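Local coordinates for putative sugar ABC transport system, substrate-binding protein (Bordetella parapertussis, PDB 5IX8), which probably binds a carbohydrate outside the inner membrane, between its two lobes, for delivery to an ABC transporter, at residues Ala52-Tyr57 / Ser81-Ser86; Gly106-Ser111 / Leu152-Leu157. All coordinates share one frame; numbering follows the deposited sequence.

Contact 1 of 2, residues Ala52-Tyr57 / Ser81-Ser86; sequences AVAGAY and SPAAYS. With EDO (1,2-ethanediol), chain E.
The first torsion of Tyr57 (chi1 -69°) holds CG anti to the carbonyl carbon and beside the backbone N, and with this turn the CD1 edge of the phenol lies near Ala83. The setting is the Rossmann-like lobe of a two-lobed periplasmic binding protein, where the loops at the carboxyl ends of strands 47-53 and 77-80 come together. Ala83 O lies at the rim of the Tyr57 ring and in its plane, 3.9 Å from Tyr57 CD1, and also meets Tyr57 CA at 3.6 Å. Next to it the small side chains meet: the methyl CB of Ala83 is 3.9 Å from CB of Ala54, which points at it, and 3.6 Å from Ala56 O. The contact between the loops is thus made by van der Waals fit, with two carbonyl oxygens, an aromatic edge and two methyls sharing a small area. Gln63 of helix 60-73 ties the 81-86 loop at two points, accepting from Ala83 N and donating to Ser81 O, and Tyr88 OH also bonds Ala83 N. At the far end of the phenol, Tyr57 OH is hydrogen-bonded to Tyr30 OH. A 1,2-ethanediol, probably from the crystallisation liquor, sits beside the ring and also bonds to Glu181 O; Tyr57 N donates to its O1 at 3.0 Å, with an N-H...O angle of 157°.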
loop_
_atom_site.group_PDB
_atom_site.type_symbol
_atom_site.label_atom_id
_atom_site.label_comp_id
_atom_site.label_asym_id
_atom_site.label_seq_id
_atom_site.Cartn_x
_atom_site.Cartn_y
_atom_site.Cartn_z
ATOM N N ALA A 52 -13.363 10.159 1.069
ATOM C CA ALA A 52 -14.357 9.253 0.528
ATOM C C ALA A 52 -13.705 7.910 0.243
ATOM O O ALA A 52 -12.477 7.816 0.133
ATOM C CB ALA A 52 -14.966 9.829 -0.742
ATOM N N VAL A 53 -14.534 6.863 0.130
ATOM C CA VAL A 53 -14.029 5.526 -0.189
ATOM C C VAL A 53 -14.763 4.957 -1.388
ATOM O O VAL A 53 -15.976 5.135 -1.542
ATOM C CB VAL A 53 -14.108 4.523 0.989
ATOM C CG1 VAL A 53 -13.275 5.019 2.176
ATOM C CG2 VAL A 53 -15.558 4.207 1.399
ATOM N N ALA A 54 -14.008 4.270 -2.242
ATOM C CA ALA A 54 -14.623 3.495 -3.319
ATOM C C ALA A 54 -15.529 2.419 -2.757
ATOM O O ALA A 54 -16.601 2.148 -3.311
ATOM C CB ALA A 54 -13.547 2.838 -4.194
ATOM N N GLY A 55 -15.073 1.750 -1.699
ATOM C CA GLY A 55 -15.810 0.712 -1.004
ATOM C C GLY A 55 -15.247 -0.665 -1.240
ATOM O O GLY A 55 -15.371 -1.538 -0.366
ATOM N N ALA A 56 -14.644 -0.892 -2.404
ATOM C CA ALA A 56 -14.086 -2.207 -2.719
ATOM C C ALA A 56 -13.180 -2.032 -3.919
ATOM O O ALA A 56 -13.359 -1.095 -4.696
ATOM C CB ALA A 56 -15.182 -3.237 -3.041
ATOM N N TYR A 57 -12.220 -2.943 -4.082
ATOM C CA TYR A 57 -11.518 -2.951 -5.367
ATOM C C TYR A 57 -12.529 -3.188 -6.488
ATOM O O TYR A 57 -13.498 -3.942 -6.327
ATOM C CB TYR A 57 -10.429 -4.020 -5.397
ATOM C CG TYR A 57 -9.307 -3.659 -4.469
ATOM C CD1 TYR A 57 -8.372 -2.686 -4.828
ATOM C CD2 TYR A 57 -9.187 -4.271 -3.226
ATOM C CE1 TYR A 57 -7.343 -2.353 -3.969
ATOM C CE2 TYR A 57 -8.162 -3.932 -2.355
ATOM C CZ TYR A 57 -7.257 -2.966 -2.723
ATOM O OH TYR A 57 -6.232 -2.645 -1.874
ATOM N N SER A 81 -6.203 7.041 -4.228
ATOM C CA SER A 81 -5.763 5.641 -4.227
ATOM C C SER A 81 -6.815 4.865 -4.994
ATOM O O SER A 81 -7.933 4.708 -4.487
ATOM C CB SER A 81 -5.634 5.086 -2.808
ATOM O OG SER A 81 -4.704 5.810 -2.034
ATOM N N PRO A 82 -6.526 4.367 -6.194
ATOM C CA PRO A 82 -7.603 3.909 -7.083
ATOM C C PRO A 82 -8.043 2.474 -6.827
ATOM O O PRO A 82 -7.270 1.613 -6.409
ATOM C CB PRO A 82 -6.967 4.041 -8.476
ATOM C CG PRO A 82 -5.512 3.692 -8.211
ATOM C CD PRO A 82 -5.201 4.316 -6.845
ATOM N N ALA A 83 -9.310 2.220 -7.126
ATOM C CA ALA A 83 -9.881 0.882 -6.988
ATOM C C ALA A 83 -9.531 -0.042 -8.151
ATOM O O ALA A 83 -9.899 -1.222 -8.129
ATOM C CB ALA A 83 -11.397 0.969 -6.844
ATOM N N ALA A 84 -8.873 0.475 -9.170
ATOM C CA ALA A 84 -8.343 -0.318 -10.267
ATOM C C ALA A 84 -7.202 0.480 -10.861
ATOM O O ALA A 84 -7.160 1.707 -10.735
ATOM C CB ALA A 84 -9.387 -0.585 -11.350
ATOM N N TYR A 85 -6.289 -0.219 -11.542
ATOM C CA TYR A 85 -5.131 0.472 -12.110
ATOM C C TYR A 85 -5.551 1.385 -13.251
ATOM O O TYR A 85 -5.124 2.546 -13.319
ATOM C CB TYR A 85 -4.094 -0.532 -12.596
ATOM C CG TYR A 85 -2.806 0.080 -13.142
ATOM C CD1 TYR A 85 -2.018 0.957 -12.359
ATOM C CD2 TYR A 85 -2.336 -0.263 -14.410
ATOM C CE1 TYR A 85 -0.796 1.476 -12.833
ATOM C CE2 TYR A 85 -1.134 0.233 -14.877
ATOM C CZ TYR A 85 -0.364 1.114 -14.096
ATOM O OH TYR A 85 0.818 1.585 -14.605
ATOM N N SER A 86 -6.381 0.876 -14.156
ATOM C CA SER A 86 -6.705 1.552 -15.407
ATOM C C SER A 86 -8.096 2.174 -15.375
ATOM O O SER A 86 -8.986 1.751 -14.630
ATOM C CB SER A 86 -6.589 0.585 -16.596
ATOM O OG SER A 86 -5.240 0.148 -16.762
HETATM C C1 EDO E . -12.103 -4.516 -0.683
HETATM O O1 EDO E . -12.307 -5.052 -2.004
HETATM C C2 EDO E . -11.500 -5.584 0.225
HETATM O O2 EDO E . -10.152 -5.824 -0.180
#

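Contact 2 of 2, residues Gly106-Ser111 / Leu152-Leu157; sequences GIPVNS and LEWPRL. With SO4 (sulfate ion), chain C.
Ile107 sets its CG2 methyl over one face of the indole of Trp154, a CH-pi contact in which CG2 stands 3.5 Å from the centroid of the five-membered ring and only 7° off its normal. The methyl meets that ring squarely, its shortest approach being 3.6 Å to Trp154 NE1, while Ile107 CD1 also lies above that face, near NE1, at 3.7 Å. On the opposite face of the indole rests CD of the adjoining Pro155, so the ring is held between an isoleucine from one segment and a proline from its own. Pro108 takes another direction: its side chain meets that of Trp154 at about a right angle, CD touching Trp154 CB at 3.8 Å. With chi1 at 54°, Trp154 CG lies between its backbone N and carbonyl carbon, a setting that turns the ring toward the 106-111 loop. One water ties the two backbones, donating to both Pro108 O and Leu152 O at 2.8 Å.

Beside Trp154 in the chain, Glu153 at the N-cap is gripped end-on by Arg156. NH1 and NH2 of the arginine reach OE1 and OE2 of Glu153, one each, from above the carboxylate plane, although both oxygens stay near the guanidinium plane. A sulfate, probably from the crystallisation liquor, accepts bonds from Glu153 N and Arg156 NH1, as well as from Gly151 N. The helix dipole probably favours an anion here. Joining a strand-end loop of one lobe to the start of helix 154-168 in the other, this packing is an interlobe contact of the two-lobed periplasmic binding protein fold.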
loop_
_atom_site.group_PDB
_atom_site.type_symbol
_atom_site.label_atom_id
_atom_site.label_comp_id
_atom_site.label_asym_id
_atom_site.label_seq_id
_atom_site.Cartn_x
_atom_site.Cartn_y
_atom_site.Cartn_z
ATOM N N GLY A 106 -0.046 6.086 -2.250
ATOM C CA GLY A 106 0.118 4.712 -1.788
ATOM C C GLY A 106 0.339 3.637 -2.837
ATOM O O GLY A 106 1.163 2.743 -2.637
ATOM N N ILE A 107 -0.414 3.683 -3.930
ATOM C CA ILE A 107 -0.344 2.653 -4.971
ATOM C C ILE A 107 -0.395 3.312 -6.342
ATOM O O ILE A 107 -0.939 4.412 -6.505
ATOM C CB ILE A 107 -1.498 1.645 -4.833
ATOM C CG1 ILE A 107 -2.805 2.402 -4.506
ATOM C CG2 ILE A 107 -1.158 0.624 -3.725
ATOM C CD1 ILE A 107 -4.047 1.617 -4.860
ATOM N N PRO A 108 0.182 2.650 -7.361
ATOM C CA PRO A 108 0.240 3.256 -8.701
ATOM C C PRO A 108 -1.140 3.398 -9.344
ATOM O O PRO A 108 -2.039 2.575 -9.135
ATOM C CB PRO A 108 1.068 2.255 -9.515
ATOM C CG PRO A 108 1.719 1.367 -8.558
ATOM C CD PRO A 108 0.881 1.354 -7.304
ATOM N N VAL A 109 -1.295 4.436 -10.170
ATOM C CA VAL A 109 -2.462 4.543 -11.037
ATOM C C VAL A 109 -1.983 4.778 -12.471
ATOM O O VAL A 109 -0.952 5.427 -12.720
ATOM C CB VAL A 109 -3.433 5.649 -10.537
ATOM C CG1 VAL A 109 -2.784 7.014 -10.550
ATOM C CG2 VAL A 109 -4.743 5.652 -11.307
ATOM N N ASN A 110 -2.743 4.241 -13.430
ATOM C CA ASN A 110 -2.351 4.270 -14.839
ATOM C C ASN A 110 -2.821 5.563 -15.506
ATOM O O ASN A 110 -3.727 5.579 -16.346
ATOM C CB ASN A 110 -2.931 3.052 -15.539
ATOM C CG ASN A 110 -2.282 2.783 -16.858
ATOM O OD1 ASN A 110 -1.201 3.302 -17.166
ATOM N ND2 ASN A 110 -2.950 1.981 -17.670
ATOM N N SER A 111 -2.181 6.664 -15.137
ATOM C CA SER A 111 -2.478 7.943 -15.779
ATOM C C SER A 111 -1.236 8.810 -15.743
ATOM O O SER A 111 -0.742 9.124 -14.658
ATOM C CB SER A 111 -3.637 8.668 -15.089
ATOM O OG SER A 111 -3.761 9.988 -15.577
ATOM N N LEU A 152 -4.793 -4.556 -10.850
ATOM C CA LEU A 152 -4.367 -3.521 -9.921
ATOM C C LEU A 152 -2.927 -3.087 -10.119
ATOM O O LEU A 152 -2.512 -2.095 -9.490
ATOM C CB LEU A 152 -4.552 -4.000 -8.470
ATOM C CG LEU A 152 -5.993 -4.418 -8.120
ATOM C CD1 LEU A 152 -5.994 -4.847 -6.625
ATOM C CD2 LEU A 152 -7.005 -3.328 -8.418
ATOM N N GLU A 153 -2.148 -3.831 -10.919
ATOM C CA GLU A 153 -0.733 -3.560 -11.215
ATOM C C GLU A 153 0.180 -3.886 -10.034
ATOM O O GLU A 153 1.083 -4.721 -10.162
ATOM C CB GLU A 153 -0.532 -2.093 -11.658
ATOM C CG GLU A 153 0.849 -1.765 -12.251
ATOM C CD GLU A 153 1.053 -2.319 -13.662
ATOM O OE1 GLU A 153 0.129 -2.949 -14.216
ATOM O OE2 GLU A 153 2.157 -2.121 -14.235
ATOM N N TRP A 154 -0.041 -3.249 -8.875
ATOM C CA TRP A 154 0.934 -3.415 -7.802
ATOM C C TRP A 154 1.000 -4.836 -7.236
ATOM O O TRP A 154 2.091 -5.245 -6.832
ATOM C CB TRP A 154 0.706 -2.372 -6.679
ATOM C CG TRP A 154 -0.682 -2.312 -6.084
ATOM C CD1 TRP A 154 -1.743 -1.579 -6.546
ATOM C CD2 TRP A 154 -1.156 -3.036 -4.943
ATOM N NE1 TRP A 154 -2.859 -1.801 -5.755
ATOM C CE2 TRP A 154 -2.530 -2.702 -4.775
ATOM C CE3 TRP A 154 -0.575 -3.968 -4.082
ATOM C CZ2 TRP A 154 -3.301 -3.217 -3.746
ATOM C CZ3 TRP A 154 -1.351 -4.497 -3.057
ATOM C CH2 TRP A 154 -2.699 -4.121 -2.901
ATOM N N PRO A 155 -0.078 -5.631 -7.198
ATOM C CA PRO A 155 0.102 -7.024 -6.750
ATOM C C PRO A 155 0.991 -7.788 -7.702
ATOM O O PRO A 155 1.793 -8.620 -7.272
ATOM C CB PRO A 155 -1.340 -7.591 -6.729
ATOM C CG PRO A 155 -2.219 -6.332 -6.479
ATOM C CD PRO A 155 -1.507 -5.332 -7.400
ATOM N N ARG A 156 0.866 -7.521 -9.002
ATOM C CA ARG A 156 1.748 -8.182 -9.960
ATOM C C ARG A 156 3.200 -7.757 -9.747
ATOM O O ARG A 156 4.115 -8.596 -9.819
ATOM C CB ARG A 156 1.293 -7.885 -11.396
ATOM C CG ARG A 156 2.033 -8.772 -12.403
ATOM C CD ARG A 156 1.849 -8.348 -13.851
ATOM N NE ARG A 156 2.678 -7.205 -14.159
ATOM C CZ ARG A 156 2.230 -5.950 -14.275
ATOM N NH1 ARG A 156 0.924 -5.688 -14.252
ATOM N NH2 ARG A 156 3.092 -4.958 -14.500
ATOM N N LEU A 157 3.434 -6.461 -9.483
ATOM C CA LEU A 157 4.795 -5.999 -9.235
ATOM C C LEU A 157 5.390 -6.686 -8.012
ATOM O O LEU A 157 6.548 -7.133 -8.039
ATOM C CB LEU A 157 4.836 -4.471 -9.059
ATOM C CG LEU A 157 4.377 -3.659 -10.284
ATOM C CD1 LEU A 157 4.325 -2.187 -9.935
ATOM C CD2 LEU A 157 5.292 -3.860 -11.493
HETATM S S SO4 C . -2.393 -7.171 -13.456
HETATM O O1 SO4 C . -1.370 -7.258 -14.483
HETATM O O2 SO4 C . -2.595 -5.811 -12.976
HETATM O O3 SO4 C . -2.067 -8.037 -12.308
HETATM O O4 SO4 C . -3.644 -7.687 -14.024
HETATM O O HOH W 1 -3.749 0.339 -8.871
#

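Overall arrangement
Two kinds of association meet in the middle of this protein. Contact 1 stays inside one lobe, joining loops that follow two strands of its parallel sheet; it is partly buried, rests on small side chains, backbone oxygens and one tyrosine edge, and has a bound diol at its margin. Contact 2 is fully buried and spans the lobes, with an aromatic platform and a bridging water, and with a charged network at the helix start next to it. The loops 81-86 and 106-111 follow neighbouring strands and are joined by probable hydrogen bonds from Asn110 to Tyr85 O and Ser86 OG. Tyr57 OH packs against Trp154 CZ2, so contact 1 also reaches the opposing lobe.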